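Local atomic coordinates of phosphatidylglycerol lysyltransferase C-terminal domain-containing protein (Bacteroides thetaiotaomicron, PDB entry 2HQY), a protein that is of unknown function but binds coenzyme A and belongs to the acetyltransferase-clan family of phosphatidylglycerol lysyltransferase C-terminal domains, consistent with a group-transfer role. Residues M65-N70 with K74-K79; F91-V96 with A102-I107. All coordinates share one frame; numbering follows the deposited sequence.

Interaction 1: residues M65-N70 with K74-K79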
ATOM      1  N   MET A  65       1.664   6.939 -16.288  1.00 19.18           N
ATOM      2  CA  MET A  65       2.311   8.236 -16.375  1.00 19.74           C
ATOM      3  C   MET A  65       2.829   8.420 -17.813  1.00 20.21           C
ATOM      4  O   MET A  65       2.998   7.446 -18.534  1.00 20.11           O
ATOM      5  CB  MET A  65       3.451   8.285 -15.337  1.00 19.42           C
ATOM      6  CG  MET A  65       4.190   9.629 -15.219  1.00 23.49           C
ATOM      7  SD  MET A  65       3.296  10.874 -14.217  1.00 26.63           S
ATOM      8  CE  MET A  65       3.460  10.169 -12.592  1.00 27.23           C
ATOM      9  N   MET A  66       3.032   9.667 -18.252  1.00 19.82           N
ATOM     10  CA  MET A  66       3.751   9.911 -19.490  1.00 21.19           C
ATOM     11  C   MET A  66       5.133   9.234 -19.342  1.00 20.41           C
ATOM     12  O   MET A  66       5.812   9.459 -18.336  1.00 20.91           O
ATOM     13  CB  MET A  66       3.881  11.432 -19.741  1.00 21.67           C
ATOM     14  CG  MET A  66       4.594  11.837 -21.056  1.00 22.89           C
ATOM     15  SD  MET A  66       3.730  11.483 -22.629  1.00 21.77           S
ATOM     16  CE  MET A  66       4.868  12.256 -23.814  1.00 23.70           C
ATOM     17  N   PRO A  67       5.519   8.361 -20.302  1.00 20.39           N
ATOM     18  CA  PRO A  67       6.822   7.691 -20.251  1.00 20.08           C
ATOM     19  C   PRO A  67       7.985   8.661 -20.096  1.00 19.82           C
ATOM     20  O   PRO A  67       8.008   9.725 -20.728  1.00 19.83           O
ATOM     21  CB  PRO A  67       6.896   6.976 -21.593  1.00 20.21           C
ATOM     22  CG  PRO A  67       5.426   6.685 -21.923  1.00 20.00           C
ATOM     23  CD  PRO A  67       4.737   7.933 -21.486  1.00 20.68           C
ATOM     24  N   VAL A  68       8.932   8.282 -19.249  1.00 18.70           N
ATOM     25  CA  VAL A  68      10.118   9.087 -19.001  1.00 18.71           C
ATOM     26  C   VAL A  68      11.289   8.463 -19.754  1.00 18.64           C
ATOM     27  O   VAL A  68      11.632   7.300 -19.548  1.00 18.63           O
ATOM     28  CB  VAL A  68      10.455   9.165 -17.488  1.00 18.54           C
ATOM     29  CG1 VAL A  68      11.687  10.024 -17.246  1.00 18.15           C
ATOM     30  CG2 VAL A  68       9.271   9.746 -16.703  1.00 19.73           C
ATOM     31  N   GLY A  69      11.917   9.258 -20.610  1.00 19.78           N
ATOM     32  CA  GLY A  69      13.111   8.805 -21.337  1.00 20.53           C
ATOM     33  C   GLY A  69      13.106   9.270 -22.769  1.00 21.52           C
ATOM     34  O   GLY A  69      12.325  10.138 -23.158  1.00 20.50           O
ATOM     35  N   ASN A  70      13.997   8.681 -23.554  1.00 21.81           N
ATOM     36  CA  ASN A  70      14.127   9.061 -24.951  1.00 24.03           C
ATOM     37  C   ASN A  70      14.059   7.794 -25.767  1.00 24.38           C
ATOM     38  O   ASN A  70      14.646   6.776 -25.414  1.00 26.72           O
ATOM     39  CB  ASN A  70      15.446   9.803 -25.159  1.00 23.58           C
ATOM     40  CG  ASN A  70      15.499  11.113 -24.377  1.00 26.45           C
ATOM     41  OD1 ASN A  70      15.017  12.151 -24.842  1.00 29.73           O
ATOM     42  ND2 ASN A  70      16.060  11.062 -23.175  1.00 27.48           N
ATOM     43  N   LYS A  74       6.168   6.365 -29.868  1.00 22.55           N
ATOM     44  CA  LYS A  74       4.994   5.699 -30.445  1.00 22.32           C
ATOM     45  C   LYS A  74       4.979   4.201 -30.145  1.00 22.19           C
ATOM     46  O   LYS A  74       3.919   3.631 -29.854  1.00 22.42           O
ATOM     47  CB  LYS A  74       4.867   5.957 -31.948  1.00 22.35           C
ATOM     48  CG  LYS A  74       3.471   5.690 -32.448  1.00 24.05           C
ATOM     49  N   ALA A  75       6.150   3.567 -30.198  1.00 21.66           N
ATOM     50  CA  ALA A  75       6.255   2.137 -29.906  1.00 21.75           C
ATOM     51  C   ALA A  75       5.889   1.863 -28.455  1.00 21.61           C
ATOM     52  O   ALA A  75       5.215   0.879 -28.152  1.00 21.55           O
ATOM     53  CB  ALA A  75       7.651   1.620 -30.191  1.00 22.16           C
ATOM     54  N   VAL A  76       6.334   2.728 -27.548  1.00 21.48           N
ATOM     55  CA  VAL A  76       6.103   2.453 -26.130  1.00 22.04           C
ATOM     56  C   VAL A  76       4.632   2.674 -25.761  1.00 21.98           C
ATOM     57  O   VAL A  76       4.039   1.876 -25.001  1.00 22.05           O
ATOM     58  CB  VAL A  76       7.103   3.223 -25.218  1.00 22.20           C
ATOM     59  CG1 VAL A  76       6.781   4.702 -25.156  1.00 22.95           C
ATOM     60  CG2 VAL A  76       7.130   2.605 -23.828  1.00 23.78           C
ATOM     61  N   LEU A  77       4.037   3.724 -26.330  1.00 21.55           N
ATOM     62  CA  LEU A  77       2.602   3.975 -26.180  1.00 21.83           C
ATOM     63  C   LEU A  77       1.743   2.837 -26.686  1.00 22.33           C
ATOM     64  O   LEU A  77       0.763   2.483 -26.050  1.00 22.02           O
ATOM     65  CB  LEU A  77       2.189   5.292 -26.832  1.00 21.93           C
ATOM     66  CG  LEU A  77       2.741   6.542 -26.142  1.00 22.70           C
ATOM     67  CD1 LEU A  77       2.133   7.775 -26.794  1.00 26.38           C
ATOM     68  CD2 LEU A  77       2.534   6.537 -24.619  1.00 25.60           C
ATOM     69  N   ARG A  78       2.114   2.259 -27.829  1.00 21.51           N
ATOM     70  CA  ARG A  78       1.450   1.053 -28.327  1.00 22.30           C
ATOM     71  C   ARG A  78       1.459  -0.079 -27.288  1.00 21.81           C
ATOM     72  O   ARG A  78       0.438  -0.732 -27.075  1.00 21.87           O
ATOM     73  CB  ARG A  78       2.086   0.601 -29.661  1.00 22.16           C
ATOM     74  CG  ARG A  78       1.467  -0.661 -30.264  1.00 24.69           C
ATOM     75  CD  ARG A  78       1.886  -0.850 -31.742  1.00 24.03           C
ATOM     76  N   LYS A  79       2.609  -0.316 -26.665  1.00 20.85           N
ATOM     77  CA  LYS A  79       2.713  -1.338 -25.628  1.00 21.59           C
ATOM     78  C   LYS A  79       1.820  -1.034 -24.407  1.00 20.39           C
ATOM     79  O   LYS A  79       1.189  -1.948 -23.834  1.00 20.21           O
ATOM     80  CB  LYS A  79       4.177  -1.548 -25.228  1.00 21.58           C
ATOM     81  CG  LYS A  79       4.797  -2.776 -25.885  1.00 24.94           C
ATOM     82  CD  LYS A  79       6.290  -2.885 -25.603  1.00 28.69           C
ATOM     83  CE  LYS A  79       7.091  -2.705 -26.886  1.00 31.88           C
ATOM     84  NZ  LYS A  79       8.321  -3.560 -26.891  1.00 33.29           N
TER
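Pro67 lays the outer end of its ring across two neighbouring side chains of the helix, Val76 and Leu77, and CG is the atom that meets both. It lies 4.0 Å from CG1 of Val76 and 4.0 Å from CD2 of Leu77, while the ring carbon CD of Pro67 adds a second touch on that leucine methyl at 4.1 Å. Val76 slides past the ring in the opposite direction, whereas Leu77 crosses it at about a right angle. In Val76 a chi1 of 73° sets CG1 between the backbone N and the carbonyl carbon, and it is this branch, not CG2, that reaches the proline. The example illustrates how a break within a strand can be packed against the helix that follows: Pro67 sits where strand 61-69 is interrupted, and three residues separate 65-70 from 74-79. Phe51 and Val53 of strand 51-58 also touch the ring, and the carbonyl oxygens of Met66 and Pro67 accept hydrogen bonds from Arg24. No hydrogen bond or charge spans the contact itself; carbon meets carbon at ordinary van der Waals distances, so it rests on close packing of buried apolar groups and lacks directional preference.

Interaction 2: residues F91-V96 with A102-I107; sequences FCMLGV and ADLEAI
Leu104 points from helix 98-107 toward strand 92-96, and its contact is made at the far end. CB meets nothing closely, its nearest strand side-chain atom being Val96 CG1 at 5.5 Å, and CG still stands 4.4 Å from its nearest neighbour there, Met93 CE. A chi1 of -83° places CG anti to the carbonyl carbon, and the branch there carries both methyls into contact. CD1 is the busier: it packs 3.7 Å from Met93 CE and 3.9 Å from CG1 of Val96. CD2 meets the same Met93 CE, at 3.9 Å, so the thioether methyl is held against both prongs of the leucine. Both partners meet Leu104 tip to tip, Met93 with a chain bent at its last torsion, chi3 -51°. Between these two strand residues lies Gly95, whose positive phi of 67° departs from extended geometry, consistent with Met93 and Val96 facing the same helix although three positions apart. The contact is wholly apolar and buried. Around it, helix 73-87 and Phe114 of strand 112-116 also touch Leu104, Val96 packs on Tyr291 and Ala293 of strand 286-295, and the disulfide Cys92-Cys294 ties strand 92-96 to that same strand.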
ATOM      1  N   PHE A  91      -7.196   3.494 -22.286  1.00 20.15           N
ATOM      2  CA  PHE A  91      -5.860   3.990 -21.958  1.00 19.89           C
ATOM      3  C   PHE A  91      -5.937   5.485 -21.622  1.00 19.93           C
ATOM      4  O   PHE A  91      -6.430   6.298 -22.433  1.00 18.85           O
ATOM      5  CB  PHE A  91      -4.882   3.736 -23.111  1.00 19.59           C
ATOM      6  CG  PHE A  91      -3.506   4.290 -22.875  1.00 18.25           C
ATOM      7  CD1 PHE A  91      -2.664   3.724 -21.915  1.00 19.57           C
ATOM      8  CD2 PHE A  91      -3.041   5.379 -23.615  1.00 18.10           C
ATOM      9  CE1 PHE A  91      -1.377   4.240 -21.700  1.00 20.79           C
ATOM     10  CE2 PHE A  91      -1.758   5.908 -23.424  1.00 19.41           C
ATOM     11  CZ  PHE A  91      -0.907   5.340 -22.465  1.00 19.24           C
ATOM     12  N   CYS A  92      -5.457   5.831 -20.425  1.00 18.97           N
ATOM     13  CA  CYS A  92      -5.373   7.214 -19.969  1.00 19.02           C
ATOM     14  C   CYS A  92      -4.018   7.414 -19.328  1.00 19.28           C
ATOM     15  O   CYS A  92      -3.558   6.557 -18.534  1.00 18.14           O
ATOM     16  CB  CYS A  92      -6.455   7.537 -18.938  1.00 20.77           C
ATOM     17  SG  CYS A  92      -8.129   7.585 -19.610  1.00 26.32           S
ATOM     18  N   MET A  93      -3.402   8.545 -19.660  1.00 19.11           N
ATOM     19  CA  MET A  93      -2.106   8.934 -19.093  1.00 20.48           C
ATOM     20  C   MET A  93      -2.265  10.173 -18.266  1.00 22.65           C
ATOM     21  O   MET A  93      -3.073  11.057 -18.606  1.00 23.32           O
ATOM     22  CB  MET A  93      -1.091   9.250 -20.192  1.00 20.72           C
ATOM     23  CG  MET A  93      -0.229   8.120 -20.637  1.00 21.59           C
ATOM     24  SD  MET A  93       0.920   8.656 -21.943  1.00 16.44           S
ATOM     25  CE  MET A  93      -0.143   9.456 -23.138  1.00 23.82           C
ATOM     26  N   LEU A  94      -1.469  10.236 -17.191  1.00 24.36           N
ATOM     27  CA  LEU A  94      -1.422  11.374 -16.265  1.00 26.45           C
ATOM     28  C   LEU A  94      -0.089  12.122 -16.365  1.00 27.51           C
ATOM     29  O   LEU A  94       0.881  11.621 -16.976  1.00 28.48           O
ATOM     30  CB  LEU A  94      -1.630  10.895 -14.841  1.00 26.57           C
ATOM     31  CG  LEU A  94      -2.953  10.239 -14.489  1.00 27.52           C
ATOM     32  CD1 LEU A  94      -2.944   9.846 -13.020  1.00 30.75           C
ATOM     33  CD2 LEU A  94      -4.146  11.138 -14.786  1.00 30.01           C
ATOM     34  N   GLY A  95      -0.063  13.344 -15.809  1.00 28.81           N
ATOM     35  CA  GLY A  95       1.169  14.156 -15.696  1.00 28.93           C
ATOM     36  C   GLY A  95       1.717  14.626 -17.020  1.00 30.27           C
ATOM     37  O   GLY A  95       2.922  14.912 -17.164  1.00 30.68           O
ATOM     38  N   VAL A  96       0.833  14.713 -18.004  1.00 29.89           N
ATOM     39  CA  VAL A  96       1.208  15.198 -19.306  1.00 30.75           C
ATOM     40  C   VAL A  96       1.296  16.712 -19.159  1.00 31.62           C
ATOM     41  O   VAL A  96       0.280  17.403 -18.997  1.00 31.30           O
ATOM     42  CB  VAL A  96       0.180  14.778 -20.362  1.00 29.71           C
ATOM     43  CG1 VAL A  96       0.567  15.282 -21.751  1.00 29.80           C
ATOM     44  CG2 VAL A  96       0.025  13.258 -20.339  1.00 29.64           C
ATOM     45  N   ALA A 102       2.359  18.588 -26.367  1.00 36.55           N
ATOM     46  CA  ALA A 102       2.779  18.980 -27.714  1.00 36.40           C
ATOM     47  C   ALA A 102       3.482  17.827 -28.431  1.00 36.49           C
ATOM     48  O   ALA A 102       3.286  17.614 -29.630  1.00 36.43           O
ATOM     49  CB  ALA A 102       3.686  20.204 -27.650  1.00 36.48           C
ATOM     50  N   ASP A 103       4.289  17.083 -27.674  1.00 36.70           N
ATOM     51  CA  ASP A 103       5.012  15.921 -28.186  1.00 36.86           C
ATOM     52  C   ASP A 103       4.029  14.845 -28.650  1.00 36.48           C
ATOM     53  O   ASP A 103       4.202  14.252 -29.725  1.00 36.21           O
ATOM     54  CB  ASP A 103       5.946  15.357 -27.103  1.00 37.03           C
ATOM     55  CG  ASP A 103       6.985  16.372 -26.623  1.00 38.01           C
ATOM     56  OD1 ASP A 103       7.466  17.197 -27.434  1.00 38.45           O
ATOM     57  OD2 ASP A 103       7.334  16.331 -25.422  1.00 39.72           O
ATOM     58  N   LEU A 104       3.001  14.617 -27.834  1.00 36.24           N
ATOM     59  CA  LEU A 104       1.968  13.616 -28.105  1.00 36.31           C
ATOM     60  C   LEU A 104       1.164  13.920 -29.349  1.00 36.48           C
ATOM     61  O   LEU A 104       0.865  13.017 -30.139  1.00 36.82           O
ATOM     62  CB  LEU A 104       0.999  13.521 -26.940  1.00 35.84           C
ATOM     63  CG  LEU A 104       1.406  12.658 -25.767  1.00 35.92           C
ATOM     64  CD1 LEU A 104       0.337  12.815 -24.700  1.00 36.64           C
ATOM     65  CD2 LEU A 104       1.557  11.199 -26.209  1.00 35.95           C
ATOM     66  N   GLU A 105       0.802  15.191 -29.499  1.00 36.46           N
ATOM     67  CA  GLU A 105      -0.035  15.646 -30.596  1.00 36.63           C
ATOM     68  C   GLU A 105       0.734  15.605 -31.915  1.00 36.40           C
ATOM     69  O   GLU A 105       0.135  15.516 -32.991  1.00 36.68           O
ATOM     70  CB  GLU A 105      -0.558  17.058 -30.300  1.00 36.75           C
ATOM     71  CG  GLU A 105      -1.687  17.542 -31.211  1.00 38.25           C
ATOM     72  CD  GLU A 105      -2.977  16.741 -31.067  1.00 39.48           C
ATOM     73  OE1 GLU A 105      -3.266  16.252 -29.953  1.00 40.81           O
ATOM     74  OE2 GLU A 105      -3.708  16.617 -32.074  1.00 39.89           O
ATOM     75  N   ALA A 106       2.063  15.656 -31.819  1.00 35.93           N
ATOM     76  CA  ALA A 106       2.931  15.557 -32.989  1.00 35.65           C
ATOM     77  C   ALA A 106       2.989  14.127 -33.538  1.00 35.43           C
ATOM     78  O   ALA A 106       2.795  13.913 -34.736  1.00 35.54           O
ATOM     79  CB  ALA A 106       4.335  16.074 -32.663  1.00 35.45           C
ATOM     80  N   ILE A 107       3.247  13.157 -32.660  1.00 35.09           N
ATOM     81  CA  ILE A 107       3.378  11.750 -33.062  1.00 34.63           C
ATOM     82  C   ILE A 107       2.010  11.081 -33.297  1.00 34.46           C
ATOM     83  O   ILE A 107       1.878  10.232 -34.182  1.00 34.38           O
ATOM     84  CB  ILE A 107       4.245  10.905 -32.048  1.00 34.61           C
ATOM     85  CG1 ILE A 107       3.543  10.739 -30.692  1.00 34.58           C
ATOM     86  CG2 ILE A 107       5.630  11.530 -31.848  1.00 34.22           C
ATOM     87  CD1 ILE A 107       3.838   9.421 -29.999  1.00 34.16           C
TER

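Overall arrangement
Interaction 1 closes before interaction 2 opens along the chain, yet their centres lie only 9 Å apart. Helix 73-87 leads from strand 61-69 into strand 92-96, which pairs in parallel with strand 61-69; helix 98-107 follows directly. The two contacts join through both backbone and side chains: Met66 N lies 3.2 Å from Leu94 O, a probable hydrogen bond, and Leu77 CD1 packs 3.5 Å from Leu104 CD2. Leu77 CD2 also approaches Met93 SD, at 3.8 Å. Two local strand-helix contacts thus merge into one apolar core, with two helices packed on adjacent strands, in a part of the chain away from the coenzyme A pocket.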